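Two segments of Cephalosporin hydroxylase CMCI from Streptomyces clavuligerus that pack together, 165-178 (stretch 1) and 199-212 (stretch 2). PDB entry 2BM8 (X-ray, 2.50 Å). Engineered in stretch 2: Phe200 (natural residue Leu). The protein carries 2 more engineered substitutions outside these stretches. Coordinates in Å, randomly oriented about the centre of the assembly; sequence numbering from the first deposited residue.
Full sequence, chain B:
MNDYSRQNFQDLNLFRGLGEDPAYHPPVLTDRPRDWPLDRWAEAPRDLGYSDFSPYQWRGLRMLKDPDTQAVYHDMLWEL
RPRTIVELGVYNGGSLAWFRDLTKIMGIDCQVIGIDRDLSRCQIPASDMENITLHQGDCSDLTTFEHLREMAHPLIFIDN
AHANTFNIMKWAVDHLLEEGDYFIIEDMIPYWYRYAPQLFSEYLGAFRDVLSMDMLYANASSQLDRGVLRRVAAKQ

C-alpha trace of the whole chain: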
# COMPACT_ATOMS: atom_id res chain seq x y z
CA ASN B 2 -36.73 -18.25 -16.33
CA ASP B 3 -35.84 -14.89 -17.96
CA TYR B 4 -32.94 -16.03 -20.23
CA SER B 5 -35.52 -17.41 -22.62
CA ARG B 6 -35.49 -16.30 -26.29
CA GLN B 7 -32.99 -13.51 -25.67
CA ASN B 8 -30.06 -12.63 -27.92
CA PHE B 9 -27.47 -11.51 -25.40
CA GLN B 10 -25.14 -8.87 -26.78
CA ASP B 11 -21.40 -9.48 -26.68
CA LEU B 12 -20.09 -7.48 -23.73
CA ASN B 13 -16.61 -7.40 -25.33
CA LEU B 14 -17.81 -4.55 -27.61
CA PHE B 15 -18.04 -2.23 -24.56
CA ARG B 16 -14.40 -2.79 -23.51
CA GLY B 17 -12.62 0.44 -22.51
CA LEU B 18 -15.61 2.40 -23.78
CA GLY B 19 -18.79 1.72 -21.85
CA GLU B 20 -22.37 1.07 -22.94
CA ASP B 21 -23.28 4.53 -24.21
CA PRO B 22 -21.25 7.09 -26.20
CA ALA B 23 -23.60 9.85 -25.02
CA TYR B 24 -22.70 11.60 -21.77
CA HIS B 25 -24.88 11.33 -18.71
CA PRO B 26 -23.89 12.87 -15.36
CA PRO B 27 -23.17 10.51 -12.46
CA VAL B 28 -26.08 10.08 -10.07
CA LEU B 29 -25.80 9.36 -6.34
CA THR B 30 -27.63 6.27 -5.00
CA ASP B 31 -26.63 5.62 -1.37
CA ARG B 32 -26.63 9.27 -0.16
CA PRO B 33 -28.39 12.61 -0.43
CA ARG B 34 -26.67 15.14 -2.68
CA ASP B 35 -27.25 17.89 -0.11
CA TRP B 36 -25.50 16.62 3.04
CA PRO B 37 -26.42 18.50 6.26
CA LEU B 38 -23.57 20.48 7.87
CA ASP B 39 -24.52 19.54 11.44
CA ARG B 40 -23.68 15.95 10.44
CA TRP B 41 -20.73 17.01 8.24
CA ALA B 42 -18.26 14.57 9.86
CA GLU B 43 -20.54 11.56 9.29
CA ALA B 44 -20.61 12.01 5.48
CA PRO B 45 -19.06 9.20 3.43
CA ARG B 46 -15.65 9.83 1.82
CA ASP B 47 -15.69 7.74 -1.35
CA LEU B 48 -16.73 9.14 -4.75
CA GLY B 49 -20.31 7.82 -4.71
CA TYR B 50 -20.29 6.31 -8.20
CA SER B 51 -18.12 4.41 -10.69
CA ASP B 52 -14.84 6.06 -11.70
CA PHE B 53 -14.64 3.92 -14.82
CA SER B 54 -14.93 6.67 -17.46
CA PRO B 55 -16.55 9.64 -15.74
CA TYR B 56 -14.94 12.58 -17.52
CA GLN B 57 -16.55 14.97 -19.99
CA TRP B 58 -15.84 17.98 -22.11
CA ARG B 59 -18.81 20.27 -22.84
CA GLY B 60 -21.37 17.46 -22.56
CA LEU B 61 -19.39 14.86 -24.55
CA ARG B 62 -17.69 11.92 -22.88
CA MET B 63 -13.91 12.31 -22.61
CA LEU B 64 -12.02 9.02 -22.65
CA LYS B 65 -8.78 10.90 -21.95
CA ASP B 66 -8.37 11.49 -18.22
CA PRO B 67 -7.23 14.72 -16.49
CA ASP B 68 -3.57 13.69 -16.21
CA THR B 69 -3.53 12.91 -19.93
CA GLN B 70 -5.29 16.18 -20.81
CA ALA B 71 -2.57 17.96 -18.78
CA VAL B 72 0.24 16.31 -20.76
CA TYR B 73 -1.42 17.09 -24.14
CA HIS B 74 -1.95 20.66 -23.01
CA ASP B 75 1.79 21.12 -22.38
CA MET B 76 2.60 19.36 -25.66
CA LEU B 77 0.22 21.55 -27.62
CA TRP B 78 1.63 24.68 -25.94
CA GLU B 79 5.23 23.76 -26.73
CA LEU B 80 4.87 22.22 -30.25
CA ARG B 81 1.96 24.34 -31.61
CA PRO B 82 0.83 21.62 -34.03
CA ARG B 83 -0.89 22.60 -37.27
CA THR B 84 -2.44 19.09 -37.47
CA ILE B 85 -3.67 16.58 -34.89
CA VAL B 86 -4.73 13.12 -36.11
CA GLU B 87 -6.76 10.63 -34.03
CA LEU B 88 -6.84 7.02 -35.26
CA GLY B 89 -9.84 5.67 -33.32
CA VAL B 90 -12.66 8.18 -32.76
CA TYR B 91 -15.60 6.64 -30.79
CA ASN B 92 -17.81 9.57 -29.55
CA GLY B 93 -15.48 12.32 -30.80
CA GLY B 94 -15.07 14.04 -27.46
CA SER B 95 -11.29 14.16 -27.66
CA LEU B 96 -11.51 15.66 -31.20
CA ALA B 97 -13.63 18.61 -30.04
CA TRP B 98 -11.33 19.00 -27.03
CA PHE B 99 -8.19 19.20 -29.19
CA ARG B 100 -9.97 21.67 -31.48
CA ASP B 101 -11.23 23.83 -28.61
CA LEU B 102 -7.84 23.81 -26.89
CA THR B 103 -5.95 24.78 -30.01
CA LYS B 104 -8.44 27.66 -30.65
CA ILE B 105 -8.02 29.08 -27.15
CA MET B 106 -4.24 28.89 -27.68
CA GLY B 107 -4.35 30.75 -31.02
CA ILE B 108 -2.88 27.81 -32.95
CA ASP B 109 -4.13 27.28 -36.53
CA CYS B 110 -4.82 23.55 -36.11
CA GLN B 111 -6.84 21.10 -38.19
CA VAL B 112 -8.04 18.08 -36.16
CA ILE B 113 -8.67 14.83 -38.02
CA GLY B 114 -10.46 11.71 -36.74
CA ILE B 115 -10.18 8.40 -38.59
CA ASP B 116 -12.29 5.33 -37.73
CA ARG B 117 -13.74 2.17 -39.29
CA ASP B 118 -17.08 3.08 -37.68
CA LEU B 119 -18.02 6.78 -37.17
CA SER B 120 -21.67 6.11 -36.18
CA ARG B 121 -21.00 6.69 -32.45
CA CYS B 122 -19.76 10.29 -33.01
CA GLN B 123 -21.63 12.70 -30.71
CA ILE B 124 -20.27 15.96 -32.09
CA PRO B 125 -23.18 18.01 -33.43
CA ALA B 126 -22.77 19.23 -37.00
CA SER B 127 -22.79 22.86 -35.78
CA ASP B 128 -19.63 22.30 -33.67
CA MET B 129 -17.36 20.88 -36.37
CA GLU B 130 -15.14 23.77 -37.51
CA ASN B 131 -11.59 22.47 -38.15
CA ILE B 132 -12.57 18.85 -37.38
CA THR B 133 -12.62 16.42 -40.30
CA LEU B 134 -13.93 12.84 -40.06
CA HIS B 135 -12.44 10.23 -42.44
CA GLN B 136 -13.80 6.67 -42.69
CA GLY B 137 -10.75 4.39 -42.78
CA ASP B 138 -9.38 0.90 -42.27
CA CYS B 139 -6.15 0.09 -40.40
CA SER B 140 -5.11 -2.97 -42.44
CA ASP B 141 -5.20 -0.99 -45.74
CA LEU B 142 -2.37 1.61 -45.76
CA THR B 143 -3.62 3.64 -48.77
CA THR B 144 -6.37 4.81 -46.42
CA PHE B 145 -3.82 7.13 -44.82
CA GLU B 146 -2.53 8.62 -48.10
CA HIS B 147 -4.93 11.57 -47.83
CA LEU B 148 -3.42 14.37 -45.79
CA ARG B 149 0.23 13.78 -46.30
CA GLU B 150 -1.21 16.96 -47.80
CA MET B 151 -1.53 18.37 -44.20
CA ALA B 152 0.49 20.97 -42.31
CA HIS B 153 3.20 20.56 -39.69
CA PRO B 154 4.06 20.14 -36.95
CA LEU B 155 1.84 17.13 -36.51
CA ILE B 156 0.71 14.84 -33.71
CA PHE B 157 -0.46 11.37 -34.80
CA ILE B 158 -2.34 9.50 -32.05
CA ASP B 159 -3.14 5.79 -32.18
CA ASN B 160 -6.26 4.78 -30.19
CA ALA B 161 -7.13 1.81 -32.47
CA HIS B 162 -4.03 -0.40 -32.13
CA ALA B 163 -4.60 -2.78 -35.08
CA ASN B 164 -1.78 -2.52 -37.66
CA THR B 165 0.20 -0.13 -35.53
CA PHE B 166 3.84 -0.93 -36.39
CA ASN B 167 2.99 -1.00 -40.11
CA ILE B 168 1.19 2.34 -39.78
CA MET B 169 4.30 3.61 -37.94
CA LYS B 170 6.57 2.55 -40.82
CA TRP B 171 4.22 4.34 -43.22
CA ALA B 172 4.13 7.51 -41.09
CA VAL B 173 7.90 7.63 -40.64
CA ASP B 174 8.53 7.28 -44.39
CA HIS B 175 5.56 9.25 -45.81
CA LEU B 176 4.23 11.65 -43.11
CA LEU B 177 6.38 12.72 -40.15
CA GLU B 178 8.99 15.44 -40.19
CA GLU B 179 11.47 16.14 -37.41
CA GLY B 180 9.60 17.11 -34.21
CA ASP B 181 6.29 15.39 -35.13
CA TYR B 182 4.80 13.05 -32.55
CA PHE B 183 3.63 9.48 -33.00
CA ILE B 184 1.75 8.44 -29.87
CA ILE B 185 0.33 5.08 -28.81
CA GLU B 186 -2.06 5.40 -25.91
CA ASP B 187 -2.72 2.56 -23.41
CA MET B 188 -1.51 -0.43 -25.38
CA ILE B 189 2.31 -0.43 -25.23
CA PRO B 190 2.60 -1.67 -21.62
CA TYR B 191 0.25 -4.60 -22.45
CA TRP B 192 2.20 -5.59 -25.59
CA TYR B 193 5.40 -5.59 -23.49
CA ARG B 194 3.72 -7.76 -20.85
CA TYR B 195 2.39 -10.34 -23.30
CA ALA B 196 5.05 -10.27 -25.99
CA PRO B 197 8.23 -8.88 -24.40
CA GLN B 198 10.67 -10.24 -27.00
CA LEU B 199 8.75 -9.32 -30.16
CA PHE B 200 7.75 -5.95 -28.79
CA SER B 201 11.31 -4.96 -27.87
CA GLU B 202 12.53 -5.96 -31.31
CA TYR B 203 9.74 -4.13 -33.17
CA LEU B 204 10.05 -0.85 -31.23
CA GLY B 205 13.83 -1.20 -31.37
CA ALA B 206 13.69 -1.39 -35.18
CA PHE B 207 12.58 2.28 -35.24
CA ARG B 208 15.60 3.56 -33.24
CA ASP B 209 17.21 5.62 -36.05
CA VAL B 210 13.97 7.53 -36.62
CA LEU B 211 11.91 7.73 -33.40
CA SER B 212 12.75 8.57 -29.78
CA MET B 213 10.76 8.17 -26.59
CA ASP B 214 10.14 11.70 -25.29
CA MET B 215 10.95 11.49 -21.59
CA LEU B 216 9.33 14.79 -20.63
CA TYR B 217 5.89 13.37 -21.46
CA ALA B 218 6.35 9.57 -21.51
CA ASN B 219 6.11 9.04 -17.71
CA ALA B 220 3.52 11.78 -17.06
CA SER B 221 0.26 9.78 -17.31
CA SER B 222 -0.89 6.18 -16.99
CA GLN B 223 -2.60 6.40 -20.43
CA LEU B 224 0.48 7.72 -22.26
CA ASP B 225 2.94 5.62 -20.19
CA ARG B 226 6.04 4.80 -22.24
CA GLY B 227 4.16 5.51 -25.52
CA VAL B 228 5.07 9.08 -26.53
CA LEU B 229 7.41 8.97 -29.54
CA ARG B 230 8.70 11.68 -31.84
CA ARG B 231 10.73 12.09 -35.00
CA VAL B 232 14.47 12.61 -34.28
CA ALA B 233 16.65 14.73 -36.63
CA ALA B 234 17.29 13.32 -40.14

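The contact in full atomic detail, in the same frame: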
# COMPACT_ATOMS: atom_id res chain seq x y z
N THR B 165 -0.52 -1.30 -36.02
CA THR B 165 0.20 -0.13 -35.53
C THR B 165 1.63 0.03 -36.07
O THR B 165 1.98 1.07 -36.62
CB THR B 165 0.21 -0.19 -34.00
OG1 THR B 165 -1.14 -0.31 -33.51
CG2 THR B 165 0.77 1.11 -33.40
N PHE B 166 2.45 -1.00 -35.93
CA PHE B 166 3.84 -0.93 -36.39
C PHE B 166 3.94 -0.67 -37.88
O PHE B 166 4.81 0.09 -38.30
CB PHE B 166 4.60 -2.19 -35.99
CG PHE B 166 4.83 -2.29 -34.52
CD1 PHE B 166 4.10 -3.19 -33.75
CD2 PHE B 166 5.74 -1.45 -33.89
CE1 PHE B 166 4.31 -3.28 -32.39
CE2 PHE B 166 5.94 -1.53 -32.53
CZ PHE B 166 5.22 -2.44 -31.78
N ASN B 167 3.06 -1.28 -38.67
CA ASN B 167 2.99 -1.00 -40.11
C ASN B 167 2.60 0.44 -40.39
O ASN B 167 3.18 1.08 -41.26
CB ASN B 167 2.03 -1.97 -40.82
CG ASN B 167 2.72 -3.27 -41.28
OD1 ASN B 167 3.83 -3.25 -41.81
ND2 ASN B 167 2.05 -4.41 -41.06
N ILE B 168 1.63 0.95 -39.65
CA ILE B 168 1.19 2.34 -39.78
C ILE B 168 2.32 3.28 -39.38
O ILE B 168 2.47 4.36 -39.94
CB ILE B 168 -0.06 2.61 -38.91
CG1 ILE B 168 -1.25 1.80 -39.41
CG2 ILE B 168 -0.43 4.08 -38.91
CD1 ILE B 168 -2.35 1.68 -38.36
N MET B 169 3.11 2.86 -38.39
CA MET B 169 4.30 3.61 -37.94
C MET B 169 5.37 3.70 -39.02
O MET B 169 5.97 4.75 -39.19
CB MET B 169 4.92 2.95 -36.70
CG MET B 169 5.38 3.92 -35.63
SD MET B 169 5.41 3.10 -34.02
CE MET B 169 7.13 2.83 -33.83
N LYS B 170 5.61 2.59 -39.72
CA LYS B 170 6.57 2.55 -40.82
C LYS B 170 6.10 3.48 -41.94
O LYS B 170 6.90 4.23 -42.53
CB LYS B 170 6.76 1.10 -41.32
CG LYS B 170 7.41 0.92 -42.74
CD LYS B 170 7.20 -0.51 -43.27
CE LYS B 170 7.65 -0.71 -44.73
NZ LYS B 170 6.60 -1.30 -45.65
N TRP B 171 4.80 3.45 -42.23
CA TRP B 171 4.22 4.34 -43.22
C TRP B 171 4.39 5.81 -42.80
O TRP B 171 4.81 6.64 -43.61
CB TRP B 171 2.74 4.03 -43.48
CG TRP B 171 2.13 5.04 -44.40
CD1 TRP B 171 2.12 5.00 -45.77
CD2 TRP B 171 1.51 6.27 -44.03
NE1 TRP B 171 1.51 6.13 -46.26
CE2 TRP B 171 1.13 6.93 -45.22
CE3 TRP B 171 1.22 6.88 -42.80
CZ2 TRP B 171 0.48 8.16 -45.22
CZ3 TRP B 171 0.57 8.11 -42.80
CH2 TRP B 171 0.21 8.74 -44.01
N ALA B 172 4.09 6.12 -41.55
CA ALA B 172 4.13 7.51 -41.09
C ALA B 172 5.55 8.05 -41.08
O ALA B 172 5.77 9.19 -41.42
CB ALA B 172 3.49 7.65 -39.72
N VAL B 173 6.51 7.21 -40.71
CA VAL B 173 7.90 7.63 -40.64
C VAL B 173 8.42 7.95 -42.04
O VAL B 173 9.14 8.93 -42.21
CB VAL B 173 8.81 6.54 -39.98
CG1 VAL B 173 10.25 6.65 -40.46
CG2 VAL B 173 8.75 6.62 -38.45
N ASP B 174 8.03 7.14 -43.02
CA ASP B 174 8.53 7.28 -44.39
C ASP B 174 7.77 8.34 -45.20
O ASP B 174 8.36 9.01 -46.05
CB ASP B 174 8.46 5.92 -45.13
CG ASP B 174 9.45 4.87 -44.57
OD1 ASP B 174 10.50 5.24 -43.99
OD2 ASP B 174 9.26 3.63 -44.67
N HIS B 175 6.47 8.49 -44.94
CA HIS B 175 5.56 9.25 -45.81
C HIS B 175 4.88 10.47 -45.15
O HIS B 175 4.26 11.26 -45.84
CB HIS B 175 4.48 8.32 -46.38
CG HIS B 175 5.02 7.19 -47.22
ND1 HIS B 175 5.09 5.89 -46.77
CD2 HIS B 175 5.53 7.18 -48.48
CE1 HIS B 175 5.62 5.13 -47.71
NE2 HIS B 175 5.90 5.89 -48.75
N LEU B 176 4.99 10.62 -43.83
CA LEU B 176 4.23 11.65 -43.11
C LEU B 176 5.04 12.55 -42.18
O LEU B 176 5.01 13.76 -42.31
CB LEU B 176 3.08 11.02 -42.31
CG LEU B 176 1.98 11.98 -41.85
CD1 LEU B 176 1.60 13.01 -42.90
CD2 LEU B 176 0.75 11.21 -41.42
N LEU B 177 5.76 11.96 -41.23
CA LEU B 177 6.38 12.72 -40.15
C LEU B 177 7.60 13.50 -40.63
O LEU B 177 8.38 13.03 -41.45
CB LEU B 177 6.78 11.80 -39.00
CG LEU B 177 5.72 10.83 -38.46
CD1 LEU B 177 6.38 9.81 -37.56
CD2 LEU B 177 4.59 11.53 -37.73
N GLU B 178 7.74 14.71 -40.11
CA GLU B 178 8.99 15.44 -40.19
C GLU B 178 9.57 15.50 -38.79
O GLU B 178 8.93 15.13 -37.82
CB GLU B 178 8.76 16.86 -40.70
CG GLU B 178 7.94 16.98 -41.98
CD GLU B 178 7.59 18.42 -42.30
OE1 GLU B 178 7.57 19.26 -41.36
OE2 GLU B 178 7.35 18.73 -43.49
N LEU B 199 9.13 -9.85 -28.87
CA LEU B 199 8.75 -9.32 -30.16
C LEU B 199 8.56 -7.81 -30.05
O LEU B 199 8.92 -7.06 -30.96
CB LEU B 199 7.47 -9.97 -30.67
CG LEU B 199 7.62 -11.37 -31.25
CD1 LEU B 199 6.25 -12.00 -31.37
CD2 LEU B 199 8.35 -11.35 -32.59
N PHE B 200 7.99 -7.36 -28.94
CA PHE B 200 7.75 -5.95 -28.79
C PHE B 200 9.06 -5.18 -28.79
O PHE B 200 9.19 -4.20 -29.49
CB PHE B 200 6.98 -5.61 -27.52
CG PHE B 200 6.74 -4.14 -27.37
CD1 PHE B 200 5.81 -3.50 -28.17
CD2 PHE B 200 7.49 -3.39 -26.47
CE1 PHE B 200 5.62 -2.13 -28.07
CE2 PHE B 200 7.30 -2.03 -26.36
CZ PHE B 200 6.37 -1.39 -27.15
N SER B 201 10.02 -5.64 -28.01
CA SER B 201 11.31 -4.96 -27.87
C SER B 201 12.06 -4.88 -29.19
O SER B 201 12.73 -3.90 -29.48
CB SER B 201 12.17 -5.69 -26.86
OG SER B 201 11.50 -5.73 -25.62
N GLU B 202 11.94 -5.93 -29.99
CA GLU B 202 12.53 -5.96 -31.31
C GLU B 202 11.84 -4.95 -32.23
O GLU B 202 12.51 -4.18 -32.90
CB GLU B 202 12.41 -7.38 -31.89
CG GLU B 202 13.51 -7.72 -32.90
CD GLU B 202 13.12 -8.83 -33.86
OE1 GLU B 202 14.04 -9.53 -34.34
OE2 GLU B 202 11.92 -9.02 -34.15
N TYR B 203 10.52 -4.96 -32.24
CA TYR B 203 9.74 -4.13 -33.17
C TYR B 203 9.92 -2.64 -32.90
O TYR B 203 10.15 -1.87 -33.82
CB TYR B 203 8.25 -4.47 -33.09
CG TYR B 203 7.85 -5.82 -33.67
CD1 TYR B 203 6.51 -6.17 -33.74
CD2 TYR B 203 8.78 -6.73 -34.12
CE1 TYR B 203 6.11 -7.39 -34.25
CE2 TYR B 203 8.39 -7.97 -34.63
CZ TYR B 203 7.05 -8.28 -34.69
OH TYR B 203 6.65 -9.50 -35.20
N LEU B 204 9.80 -2.24 -31.63
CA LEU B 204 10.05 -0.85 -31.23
C LEU B 204 11.49 -0.50 -31.52
O LEU B 204 11.76 0.56 -32.07
CB LEU B 204 9.78 -0.63 -29.73
CG LEU B 204 8.84 0.49 -29.25
CD1 LEU B 204 9.33 1.05 -27.90
CD2 LEU B 204 8.63 1.62 -30.25
N GLY B 205 12.40 -1.39 -31.16
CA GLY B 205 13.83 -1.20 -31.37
C GLY B 205 14.24 -1.02 -32.83
O GLY B 205 15.28 -0.42 -33.10
N ALA B 206 13.43 -1.53 -33.75
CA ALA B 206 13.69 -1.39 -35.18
C ALA B 206 13.59 0.07 -35.64
O ALA B 206 14.24 0.47 -36.61
CB ALA B 206 12.72 -2.26 -35.97
N PHE B 207 12.78 0.86 -34.93
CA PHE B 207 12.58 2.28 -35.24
C PHE B 207 13.57 3.23 -34.54
O PHE B 207 13.30 4.43 -34.47
CB PHE B 207 11.16 2.71 -34.85
CG PHE B 207 10.08 2.07 -35.69
CD1 PHE B 207 9.64 0.79 -35.40
CD2 PHE B 207 9.51 2.76 -36.75
CE1 PHE B 207 8.67 0.20 -36.14
CE2 PHE B 207 8.52 2.18 -37.50
CZ PHE B 207 8.10 0.90 -37.20
N ARG B 208 14.69 2.74 -34.05
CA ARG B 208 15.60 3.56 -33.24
C ARG B 208 16.42 4.64 -33.99
O ARG B 208 17.00 5.52 -33.37
CB ARG B 208 16.55 2.66 -32.45
CG ARG B 208 17.55 1.84 -33.30
CD ARG B 208 18.93 2.47 -33.44
NE ARG B 208 19.52 2.79 -32.14
CZ ARG B 208 20.23 3.89 -31.87
NH1 ARG B 208 20.49 4.81 -32.81
NH2 ARG B 208 20.72 4.07 -30.64
N ASP B 209 16.48 4.59 -35.31
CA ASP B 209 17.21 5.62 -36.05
C ASP B 209 16.30 6.78 -36.41
O ASP B 209 16.79 7.80 -36.91
CB ASP B 209 17.84 5.04 -37.31
CG ASP B 209 18.80 3.91 -37.00
OD1 ASP B 209 19.81 4.18 -36.30
OD2 ASP B 209 18.61 2.73 -37.39
N VAL B 210 15.00 6.62 -36.15
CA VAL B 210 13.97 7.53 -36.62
C VAL B 210 13.00 8.04 -35.56
O VAL B 210 12.38 9.07 -35.76
CB VAL B 210 13.15 6.88 -37.76
CG1 VAL B 210 14.03 6.65 -38.98
CG2 VAL B 210 12.51 5.58 -37.31
N LEU B 211 12.84 7.33 -34.45
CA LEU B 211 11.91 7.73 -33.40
C LEU B 211 12.56 7.60 -32.02
O LEU B 211 13.33 6.67 -31.77
CB LEU B 211 10.64 6.87 -33.45
CG LEU B 211 9.64 7.11 -34.58
CD1 LEU B 211 8.55 6.04 -34.54
CD2 LEU B 211 9.02 8.49 -34.51
N SER B 212 12.26 8.55 -31.15
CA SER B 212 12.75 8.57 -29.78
C SER B 212 11.55 8.50 -28.85
O SER B 212 10.46 8.90 -29.23
CB SER B 212 13.51 9.87 -29.51
OG SER B 212 12.59 10.94 -29.22

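How do the two backbones lie? Helix 165-175 runs nearly parallel to the helix that includes 199-205, their N-to-C directions 10° apart and their axes 11.3 Å apart at closest approach. That spacing leaves room for large side chains between them. A type I turn runs from Gly205 to Arg208, and a strand begins at Leu211.

What fills the gap at the start of helix 165-175? Phe166, with chi1 in m, points toward the second stretch and gives up 103 Å² to it, more than any other residue of the contact. Tyr203 CB sits over one face of its ring, 3.8 Å from Phe166 CE2, and the tyrosine ring turns its edge to the phenylalanine face. The engineered Phe200 reaches the ring's edge, its CE1 3.7 Å from Phe166 CZ.

How is Phe207 held? The methyl CE of Met169, at the end of a flexible thioether side chain well suited to a flat aromatic surface, rests over its face, 3.6 Å from Phe207 CG. The ring's edge meets the helix backbone, with Phe207 CZ 3.6 Å from Phe166 O.

What closes the far end? Branched aliphatic side chains do: Val173 CG1 lies 4.0 Å from Val210 CB, and Leu177 CD1 lies 4.2 Å from Leu211 CD2. No hydrogen bond crosses the contact, so apolar packing dominates.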